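Local coordinates for protein multicopper oxidase (Arthrobacter sp. FB24, PDB 3GDC) that probably oxidises phenolic or similar substrates with molecular oxygen at copper centres, as a two-domain, laccase-like multicopper oxidase, at residues Trp57-Arg71 and His141-Lys155. Numbering follows the deposited sequence.
Sequences WSYNGRIPGPTLWAR and HIAKGLYGGFIVEPK. With CU (copper (II) ion), chain D.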
ATOM      1  N   TRP A  57      18.344 -20.643  -7.038  1.00 17.31           N
ATOM      2  CA  TRP A  57      17.482 -21.657  -7.606  1.00 17.07           C
ATOM      3  C   TRP A  57      16.734 -20.917  -8.707  1.00 16.78           C
ATOM      4  O   TRP A  57      16.006 -19.954  -8.428  1.00 16.09           O
ATOM      5  CB  TRP A  57      16.486 -22.157  -6.567  1.00 17.64           C
ATOM      6  CG  TRP A  57      17.079 -22.944  -5.436  1.00 17.72           C
ATOM      7  CD1 TRP A  57      18.302 -23.560  -5.399  1.00 19.63           C
ATOM      8  CD2 TRP A  57      16.453 -23.224  -4.180  1.00 19.30           C
ATOM      9  NE1 TRP A  57      18.479 -24.196  -4.187  1.00 20.30           N
ATOM     10  CE2 TRP A  57      17.360 -24.006  -3.422  1.00 18.97           C
ATOM     11  CE3 TRP A  57      15.220 -22.876  -3.612  1.00 17.61           C
ATOM     12  CZ2 TRP A  57      17.067 -24.449  -2.123  1.00 19.66           C
ATOM     13  CZ3 TRP A  57      14.924 -23.323  -2.328  1.00 19.11           C
ATOM     14  CH2 TRP A  57      15.849 -24.093  -1.594  1.00 19.66           C
ATOM     15  N   SER A  58      16.918 -21.341  -9.946  1.00 16.33           N
ATOM     16  CA  SER A  58      16.416 -20.567 -11.073  1.00 16.58           C
ATOM     17  C   SER A  58      15.671 -21.421 -12.080  1.00 16.57           C
ATOM     18  O   SER A  58      16.004 -22.586 -12.288  1.00 18.05           O
ATOM     19  CB  SER A  58      17.568 -19.857 -11.786  1.00 16.69           C
ATOM     20  OG  SER A  58      18.445 -20.791 -12.380  1.00 18.34           O
ATOM     21  N   TYR A  59      14.677 -20.819 -12.716  1.00 16.58           N
ATOM     22  CA  TYR A  59      14.033 -21.418 -13.873  1.00 16.36           C
ATOM     23  C   TYR A  59      14.830 -21.060 -15.126  1.00 16.28           C
ATOM     24  O   TYR A  59      14.984 -19.870 -15.449  1.00 16.51           O
ATOM     25  CB  TYR A  59      12.609 -20.891 -14.015  1.00 16.04           C
ATOM     26  CG  TYR A  59      11.649 -21.233 -12.903  1.00 15.38           C
ATOM     27  CD1 TYR A  59      11.304 -22.564 -12.619  1.00 13.72           C
ATOM     28  CD2 TYR A  59      11.024 -20.219 -12.172  1.00 14.92           C
ATOM     29  CE1 TYR A  59      10.399 -22.870 -11.608  1.00 13.91           C
ATOM     30  CE2 TYR A  59      10.092 -20.523 -11.162  1.00 13.84           C
ATOM     31  CZ  TYR A  59       9.793 -21.853 -10.887  1.00 14.28           C
ATOM     32  OH  TYR A  59       8.874 -22.153  -9.899  1.00 15.39           O
ATOM     33  N   ASN A  60      15.332 -22.084 -15.824  1.00 16.72           N
ATOM     34  CA  ASN A  60      16.111 -21.917 -17.063  1.00 17.28           C
ATOM     35  C   ASN A  60      17.384 -21.081 -16.890  1.00 17.22           C
ATOM     36  O   ASN A  60      17.833 -20.407 -17.832  1.00 17.53           O
ATOM     37  CB  ASN A  60      15.239 -21.345 -18.198  1.00 17.76           C
ATOM     38  CG  ASN A  60      14.261 -22.367 -18.764  1.00 19.22           C
ATOM     39  OD1 ASN A  60      14.221 -23.519 -18.329  1.00 22.48           O
ATOM     40  ND2 ASN A  60      13.462 -21.941 -19.734  1.00 20.97           N
ATOM     41  N   GLY A  61      17.957 -21.128 -15.688  1.00 17.22           N
ATOM     42  CA  GLY A  61      19.273 -20.530 -15.425  1.00 17.53           C
ATOM     43  C   GLY A  61      19.318 -19.016 -15.460  1.00 17.41           C
ATOM     44  O   GLY A  61      20.377 -18.429 -15.707  1.00 17.79           O
ATOM     45  N   ARG A  62      18.174 -18.381 -15.225  1.00 17.13           N
ATOM     46  CA  ARG A  62      18.106 -16.919 -15.146  1.00 16.42           C
ATOM     47  C   ARG A  62      17.172 -16.504 -14.016  1.00 16.28           C
ATOM     48  O   ARG A  62      16.200 -17.210 -13.703  1.00 15.40           O
ATOM     49  CB  ARG A  62      17.616 -16.321 -16.473  1.00 17.34           C
ATOM     50  CG  ARG A  62      16.295 -16.904 -16.956  1.00 18.26           C
ATOM     51  CD  ARG A  62      15.285 -15.776 -17.202  1.00 24.31           C
ATOM     52  NE  ARG A  62      15.306 -15.366 -18.568  1.00 24.36           N
ATOM     53  CZ  ARG A  62      14.524 -14.452 -19.130  1.00 21.53           C
ATOM     54  NH1 ARG A  62      13.605 -13.761 -18.448  1.00 18.93           N
ATOM     55  NH2 ARG A  62      14.705 -14.222 -20.407  1.00 19.74           N
ATOM     56  N   ILE A  63      17.489 -15.363 -13.404  1.00 15.35           N
ATOM     57  CA  ILE A  63      16.650 -14.733 -12.394  1.00 15.23           C
ATOM     58  C   ILE A  63      16.434 -13.285 -12.826  1.00 15.15           C
ATOM     59  O   ILE A  63      17.413 -12.561 -12.982  1.00 16.10           O
ATOM     60  CB  ILE A  63      17.342 -14.727 -10.993  1.00 15.20           C
ATOM     61  CG1 ILE A  63      17.652 -16.149 -10.523  1.00 14.76           C
ATOM     62  CG2 ILE A  63      16.455 -14.028  -9.990  1.00 14.12           C
ATOM     63  CD1 ILE A  63      18.457 -16.206  -9.229  1.00 15.53           C
ATOM     64  N   PRO A  64      15.169 -12.860 -13.061  1.00 15.05           N
ATOM     65  CA  PRO A  64      13.933 -13.651 -13.008  1.00 14.52           C
ATOM     66  C   PRO A  64      13.931 -14.730 -14.092  1.00 14.37           C
ATOM     67  O   PRO A  64      14.710 -14.641 -15.055  1.00 13.85           O
ATOM     68  CB  PRO A  64      12.833 -12.617 -13.319  1.00 15.25           C
ATOM     69  CG  PRO A  64      13.560 -11.537 -14.124  1.00 14.89           C
ATOM     70  CD  PRO A  64      14.897 -11.462 -13.441  1.00 15.42           C
ATOM     71  N   GLY A  65      13.031 -15.703 -13.940  1.00 13.59           N
ATOM     72  CA  GLY A  65      12.806 -16.751 -14.933  1.00 13.84           C
ATOM     73  C   GLY A  65      12.214 -16.195 -16.221  1.00 13.97           C
ATOM     74  O   GLY A  65      12.025 -14.985 -16.360  1.00 14.69           O
ATOM     75  N   PRO A  66      11.973 -17.073 -17.208  1.00 14.40           N
ATOM     76  CA  PRO A  66      11.387 -16.645 -18.478  1.00 14.41           C
ATOM     77  C   PRO A  66      10.134 -15.792 -18.285  1.00 14.12           C
ATOM     78  O   PRO A  66       9.296 -16.093 -17.421  1.00 14.53           O
ATOM     79  CB  PRO A  66      11.017 -17.969 -19.155  1.00 14.42           C
ATOM     80  CG  PRO A  66      11.989 -18.950 -18.594  1.00 15.13           C
ATOM     81  CD  PRO A  66      12.283 -18.515 -17.187  1.00 13.87           C
ATOM     82  N   THR A  67      10.004 -14.736 -19.078  1.00 14.00           N
ATOM     83  CA  THR A  67       8.762 -13.990 -19.098  1.00 14.06           C
ATOM     84  C   THR A  67       7.858 -14.659 -20.132  1.00 14.47           C
ATOM     85  O   THR A  67       8.101 -14.550 -21.335  1.00 15.33           O
ATOM     86  CB  THR A  67       8.991 -12.514 -19.453  1.00 13.86           C
ATOM     87  OG1 THR A  67       9.909 -11.948 -18.497  1.00 14.69           O
ATOM     88  CG2 THR A  67       7.677 -11.754 -19.404  1.00 13.77           C
ATOM     89  N   LEU A  68       6.848 -15.379 -19.658  1.00 14.67           N
ATOM     90  CA  LEU A  68       5.938 -16.090 -20.560  1.00 15.76           C
ATOM     91  C   LEU A  68       4.902 -15.125 -21.114  1.00 16.45           C
ATOM     92  O   LEU A  68       4.347 -14.303 -20.373  1.00 17.09           O
ATOM     93  CB  LEU A  68       5.271 -17.275 -19.840  1.00 15.44           C
ATOM     94  CG  LEU A  68       6.179 -18.231 -19.054  1.00 16.80           C
ATOM     95  CD1 LEU A  68       5.330 -19.325 -18.435  1.00 17.83           C
ATOM     96  CD2 LEU A  68       7.315 -18.844 -19.877  1.00 15.64           C
ATOM     97  N   TRP A  69       4.653 -15.208 -22.419  1.00 16.26           N
ATOM     98  CA  TRP A  69       3.694 -14.330 -23.085  1.00 17.26           C
ATOM     99  C   TRP A  69       2.653 -15.181 -23.817  1.00 17.28           C
ATOM    100  O   TRP A  69       3.007 -16.109 -24.537  1.00 17.27           O
ATOM    101  CB  TRP A  69       4.421 -13.420 -24.083  1.00 17.56           C
ATOM    102  CG  TRP A  69       3.535 -12.392 -24.734  1.00 19.00           C
ATOM    103  CD1 TRP A  69       3.364 -11.090 -24.344  1.00 20.63           C
ATOM    104  CD2 TRP A  69       2.673 -12.587 -25.865  1.00 20.74           C
ATOM    105  NE1 TRP A  69       2.464 -10.457 -25.177  1.00 20.31           N
ATOM    106  CE2 TRP A  69       2.021 -11.358 -26.114  1.00 20.98           C
ATOM    107  CE3 TRP A  69       2.400 -13.682 -26.703  1.00 21.39           C
ATOM    108  CZ2 TRP A  69       1.106 -11.190 -27.164  1.00 21.21           C
ATOM    109  CZ3 TRP A  69       1.486 -13.516 -27.743  1.00 21.30           C
ATOM    110  CH2 TRP A  69       0.852 -12.280 -27.963  1.00 20.86           C
ATOM    111  N   ALA A  70       1.381 -14.871 -23.612  1.00 17.60           N
ATOM    112  CA  ALA A  70       0.301 -15.558 -24.328  1.00 18.23           C
ATOM    113  C   ALA A  70      -0.793 -14.575 -24.699  1.00 18.94           C
ATOM    114  O   ALA A  70      -0.829 -13.453 -24.193  1.00 18.98           O
ATOM    115  CB  ALA A  70      -0.253 -16.678 -23.483  1.00 18.29           C
ATOM    116  N   ARG A  71      -1.683 -14.988 -25.601  1.00 19.26           N
ATOM    117  CA  ARG A  71      -2.874 -14.213 -25.882  1.00 20.20           C
ATOM    118  C   ARG A  71      -4.077 -14.815 -25.158  1.00 19.80           C
ATOM    119  O   ARG A  71      -4.205 -16.037 -25.058  1.00 19.56           O
ATOM    120  CB  ARG A  71      -3.117 -14.174 -27.384  1.00 20.93           C
ATOM    121  CG  ARG A  71      -4.044 -13.080 -27.835  1.00 25.84           C
ATOM    122  CD  ARG A  71      -4.901 -13.637 -28.934  1.00 31.74           C
ATOM    123  NE  ARG A  71      -5.128 -12.688 -30.015  1.00 36.42           N
ATOM    124  CZ  ARG A  71      -5.684 -13.019 -31.177  1.00 37.90           C
ATOM    125  NH1 ARG A  71      -6.066 -14.272 -31.395  1.00 39.55           N
ATOM    126  NH2 ARG A  71      -5.852 -12.101 -32.119  1.00 39.66           N
ATOM    127  N   HIS A 141      12.236 -20.585  -1.140  1.00 20.79           N
ATOM    128  CA  HIS A 141      11.858 -21.117  -2.454  1.00 20.23           C
ATOM    129  C   HIS A 141      11.488 -20.024  -3.455  1.00 20.29           C
ATOM    130  O   HIS A 141      11.756 -20.172  -4.643  1.00 21.62           O
ATOM    131  CB  HIS A 141      10.791 -22.207  -2.330  1.00 19.91           C
ATOM    132  CG  HIS A 141      11.352 -23.529  -1.911  1.00 18.73           C
ATOM    133  ND1 HIS A 141      11.785 -24.473  -2.819  1.00 18.71           N
ATOM    134  CD2 HIS A 141      11.599 -24.045  -0.684  1.00 17.51           C
ATOM    135  CE1 HIS A 141      12.250 -25.525  -2.168  1.00 19.41           C
ATOM    136  NE2 HIS A 141      12.153 -25.288  -0.870  1.00 18.58           N
ATOM    137  N   ILE A 142      10.932 -18.917  -2.974  1.00 19.94           N
ATOM    138  CA  ILE A 142      10.715 -17.752  -3.841  1.00 19.12           C
ATOM    139  C   ILE A 142      12.001 -16.906  -3.885  1.00 18.37           C
ATOM    140  O   ILE A 142      12.489 -16.551  -4.966  1.00 17.56           O
ATOM    141  CB  ILE A 142       9.499 -16.898  -3.396  1.00 19.27           C
ATOM    142  CG1 ILE A 142       8.202 -17.729  -3.448  1.00 20.27           C
ATOM    143  CG2 ILE A 142       9.337 -15.654  -4.290  1.00 20.40           C
ATOM    144  CD1 ILE A 142       6.991 -17.033  -2.818  1.00 20.83           C
ATOM    145  N   ALA A 143      12.556 -16.613  -2.712  1.00 17.28           N
ATOM    146  CA  ALA A 143      13.695 -15.681  -2.603  1.00 16.94           C
ATOM    147  C   ALA A 143      14.977 -16.155  -3.297  1.00 16.73           C
ATOM    148  O   ALA A 143      15.789 -15.330  -3.749  1.00 16.97           O
ATOM    149  CB  ALA A 143      13.977 -15.352  -1.134  1.00 16.79           C
ATOM    150  N   LYS A 144      15.164 -17.469  -3.393  1.00 16.33           N
ATOM    151  CA  LYS A 144      16.341 -18.010  -4.072  1.00 16.54           C
ATOM    152  C   LYS A 144      16.319 -17.845  -5.590  1.00 15.37           C
ATOM    153  O   LYS A 144      17.327 -18.073  -6.252  1.00 15.64           O
ATOM    154  CB  LYS A 144      16.622 -19.464  -3.665  1.00 17.45           C
ATOM    155  CG  LYS A 144      16.985 -19.634  -2.188  1.00 20.20           C
ATOM    156  CD  LYS A 144      18.475 -19.700  -1.956  1.00 25.83           C
ATOM    157  CE  LYS A 144      19.028 -21.072  -2.289  1.00 25.91           C
ATOM    158  NZ  LYS A 144      20.500 -21.129  -2.051  1.00 28.88           N
ATOM    159  N   GLY A 145      15.181 -17.439  -6.151  1.00 14.55           N
ATOM    160  CA  GLY A 145      15.150 -17.014  -7.536  1.00 13.89           C
ATOM    161  C   GLY A 145      14.040 -17.598  -8.391  1.00 13.00           C
ATOM    162  O   GLY A 145      13.930 -17.252  -9.569  1.00 13.17           O
ATOM    163  N   LEU A 146      13.218 -18.469  -7.802  1.00 13.00           N
ATOM    164  CA  LEU A 146      12.186 -19.185  -8.568  1.00 12.32           C
ATOM    165  C   LEU A 146      10.915 -18.356  -8.790  1.00 11.91           C
ATOM    166  O   LEU A 146       9.901 -18.535  -8.109  1.00 11.13           O
ATOM    167  CB  LEU A 146      11.866 -20.551  -7.933  1.00 12.96           C
ATOM    168  CG  LEU A 146      13.021 -21.552  -7.940  1.00 12.76           C
ATOM    169  CD1 LEU A 146      12.650 -22.760  -7.090  1.00 14.96           C
ATOM    170  CD2 LEU A 146      13.422 -21.991  -9.355  1.00 15.30           C
ATOM    171  N   TYR A 147      10.985 -17.444  -9.757  1.00 11.79           N
ATOM    172  CA  TYR A 147       9.834 -16.626 -10.146  1.00 12.43           C
ATOM    173  C   TYR A 147      10.034 -16.058 -11.535  1.00 12.74           C
ATOM    174  O   TYR A 147      11.167 -15.949 -12.016  1.00 13.39           O
ATOM    175  CB  TYR A 147       9.614 -15.475  -9.154  1.00 12.61           C
ATOM    176  CG  TYR A 147      10.919 -14.796  -8.751  1.00 13.84           C
ATOM    177  CD1 TYR A 147      11.578 -13.932  -9.627  1.00 14.01           C
ATOM    178  CD2 TYR A 147      11.497 -15.039  -7.503  1.00 13.88           C
ATOM    179  CE1 TYR A 147      12.790 -13.298  -9.260  1.00 12.75           C
ATOM    180  CE2 TYR A 147      12.701 -14.421  -7.133  1.00 13.48           C
ATOM    181  CZ  TYR A 147      13.332 -13.553  -8.031  1.00 13.28           C
ATOM    182  OH  TYR A 147      14.529 -12.944  -7.693  1.00 15.03           O
ATOM    183  N   GLY A 148       8.935 -15.691 -12.185  1.00 12.61           N
ATOM    184  CA  GLY A 148       9.018 -15.006 -13.478  1.00 12.44           C
ATOM    185  C   GLY A 148       7.683 -14.388 -13.796  1.00 12.86           C
ATOM    186  O   GLY A 148       6.694 -14.606 -13.071  1.00 12.90           O
ATOM    187  N   GLY A 149       7.654 -13.608 -14.870  1.00 12.85           N
ATOM    188  CA  GLY A 149       6.458 -12.930 -15.312  1.00 13.02           C
ATOM    189  C   GLY A 149       5.626 -13.822 -16.223  1.00 13.53           C
ATOM    190  O   GLY A 149       6.158 -14.712 -16.904  1.00 13.15           O
ATOM    191  N   PHE A 150       4.332 -13.542 -16.262  1.00 13.55           N
ATOM    192  CA  PHE A 150       3.383 -14.294 -17.103  1.00 14.43           C
ATOM    193  C   PHE A 150       2.388 -13.267 -17.629  1.00 15.09           C
ATOM    194  O   PHE A 150       1.543 -12.773 -16.872  1.00 14.16           O
ATOM    195  CB  PHE A 150       2.723 -15.381 -16.254  1.00 14.99           C
ATOM    196  CG  PHE A 150       1.525 -16.046 -16.892  1.00 16.39           C
ATOM    197  CD1 PHE A 150       1.504 -16.347 -18.258  1.00 19.37           C
ATOM    198  CD2 PHE A 150       0.423 -16.396 -16.102  1.00 18.46           C
ATOM    199  CE1 PHE A 150       0.387 -16.978 -18.837  1.00 19.22           C
ATOM    200  CE2 PHE A 150      -0.691 -17.029 -16.660  1.00 18.49           C
ATOM    201  CZ  PHE A 150      -0.707 -17.315 -18.038  1.00 19.20           C
ATOM    202  N   ILE A 151       2.517 -12.920 -18.912  1.00 14.89           N
ATOM    203  CA  ILE A 151       1.771 -11.822 -19.532  1.00 16.04           C
ATOM    204  C   ILE A 151       0.716 -12.391 -20.473  1.00 16.44           C
ATOM    205  O   ILE A 151       1.047 -13.168 -21.349  1.00 16.50           O
ATOM    206  CB  ILE A 151       2.720 -10.917 -20.369  1.00 15.99           C
ATOM    207  CG1 ILE A 151       3.952 -10.492 -19.541  1.00 18.54           C
ATOM    208  CG2 ILE A 151       1.967  -9.753 -21.031  1.00 16.10           C
ATOM    209  CD1 ILE A 151       3.647  -9.766 -18.246  1.00 18.56           C
ATOM    210  N   VAL A 152      -0.541 -12.010 -20.268  1.00 16.84           N
ATOM    211  CA  VAL A 152      -1.653 -12.452 -21.118  1.00 17.20           C
ATOM    212  C   VAL A 152      -2.280 -11.228 -21.782  1.00 18.30           C
ATOM    213  O   VAL A 152      -2.938 -10.413 -21.120  1.00 18.53           O
ATOM    214  CB  VAL A 152      -2.718 -13.236 -20.326  1.00 16.53           C
ATOM    215  CG1 VAL A 152      -3.890 -13.659 -21.235  1.00 16.20           C
ATOM    216  CG2 VAL A 152      -2.119 -14.456 -19.643  1.00 16.75           C
ATOM    217  N   GLU A 153      -2.038 -11.091 -23.083  1.00 19.76           N
ATOM    218  CA  GLU A 153      -2.552  -9.984 -23.876  1.00 21.85           C
ATOM    219  C   GLU A 153      -4.062 -10.118 -24.107  1.00 22.77           C
ATOM    220  O   GLU A 153      -4.533 -11.188 -24.507  1.00 22.59           O
ATOM    221  CB  GLU A 153      -1.824  -9.926 -25.221  1.00 22.23           C
ATOM    222  CG  GLU A 153      -2.062  -8.636 -26.015  1.00 25.66           C
ATOM    223  CD  GLU A 153      -1.087  -7.526 -25.635  1.00 30.93           C
ATOM    224  OE1 GLU A 153      -0.232  -7.165 -26.475  1.00 34.76           O
ATOM    225  OE2 GLU A 153      -1.158  -7.021 -24.496  1.00 33.59           O
ATOM    226  N   PRO A 154      -4.827  -9.047 -23.838  1.00 23.91           N
ATOM    227  CA  PRO A 154      -6.257  -9.064 -24.160  1.00 25.36           C
ATOM    228  C   PRO A 154      -6.517  -9.322 -25.641  1.00 27.25           C
ATOM    229  O   PRO A 154      -5.779  -8.829 -26.506  1.00 27.28           O
ATOM    230  CB  PRO A 154      -6.732  -7.654 -23.771  1.00 25.23           C
ATOM    231  CG  PRO A 154      -5.484  -6.827 -23.639  1.00 24.48           C
ATOM    232  CD  PRO A 154      -4.433  -7.787 -23.178  1.00 24.15           C
ATOM    233  N   LYS A 155      -7.549 -10.111 -25.914  1.00 29.45           N
ATOM    234  CA  LYS A 155      -7.997 -10.364 -27.277  1.00 32.41           C
ATOM    235  C   LYS A 155      -8.387  -9.040 -27.947  1.00 33.71           C
ATOM    236  O   LYS A 155      -8.052  -8.802 -29.108  1.00 34.49           O
ATOM    237  CB  LYS A 155      -9.166 -11.361 -27.263  1.00 32.41           C
ATOM    238  CG  LYS A 155      -9.713 -11.757 -28.629  1.00 34.50           C
ATOM    239  CD  LYS A 155      -8.830 -12.781 -29.339  1.00 36.94           C
ATOM    240  CE  LYS A 155      -9.424 -13.180 -30.691  1.00 38.30           C
ATOM    241  NZ  LYS A 155      -9.296 -12.118 -31.736  1.00 39.48           N
TER
HETATM  242 CU    CU D 301      11.124 -24.543  -4.869  1.00 24.54          CU
HETATM  243  O   HOH W   1      14.033 -18.068 -12.123  1.00 16.03           O
HETATM  244  O   HOH W   2      10.138 -12.888 -15.896  1.00 12.33           O
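Trp57 packs against His141 and Lys144 beside a copper site. CZ3 of Trp57 sits over the centre of the His141 imidazole, 3.4 Å from ND1 of His141, with the two ring planes 45° apart. The Lys144 chain bends at chi2 (-97°) and again at chi3, which lays its CE over the five-membered ring of Trp57. CE of Lys144 lies 3.6 Å from CE2 of Trp57. Its NZ makes a cation-pi contact with the same ring and donates a hydrogen bond to Lys55 O. A serine in place of Trp57 would probably cost the copper-binding imidazole the aromatic cover on one face and leave the lysine chain without the ring it lies over.

Leu146 packs its CG against CB of Trp57 and sets CD2 over the centre of the Tyr59 ring. Ile63 CG2 meets the Tyr147 ring.

Backbone hydrogen bonds pair the parallel strands 67-71 and 147-153, with Ile151 N to Leu68 O at 2.7 Å and nearly straight, and Ala70 N to Ile151 O at 2.9 Å. Gly65 N donates a hydrogen bond to Tyr147 O. Two waters add bridges: one links Tyr59 N, Arg62 O and Gly145 O; another links Gly65 O, Thr67 OG1 and Gly149 N.

His141 ND1 binds copper at 2.2 Å, and His88 and Cys133 are the other two protein ligands. This His-Cys-His set in a cupredoxin-like beta sandwich is characteristic of the type 1 copper site of multicopper oxidases.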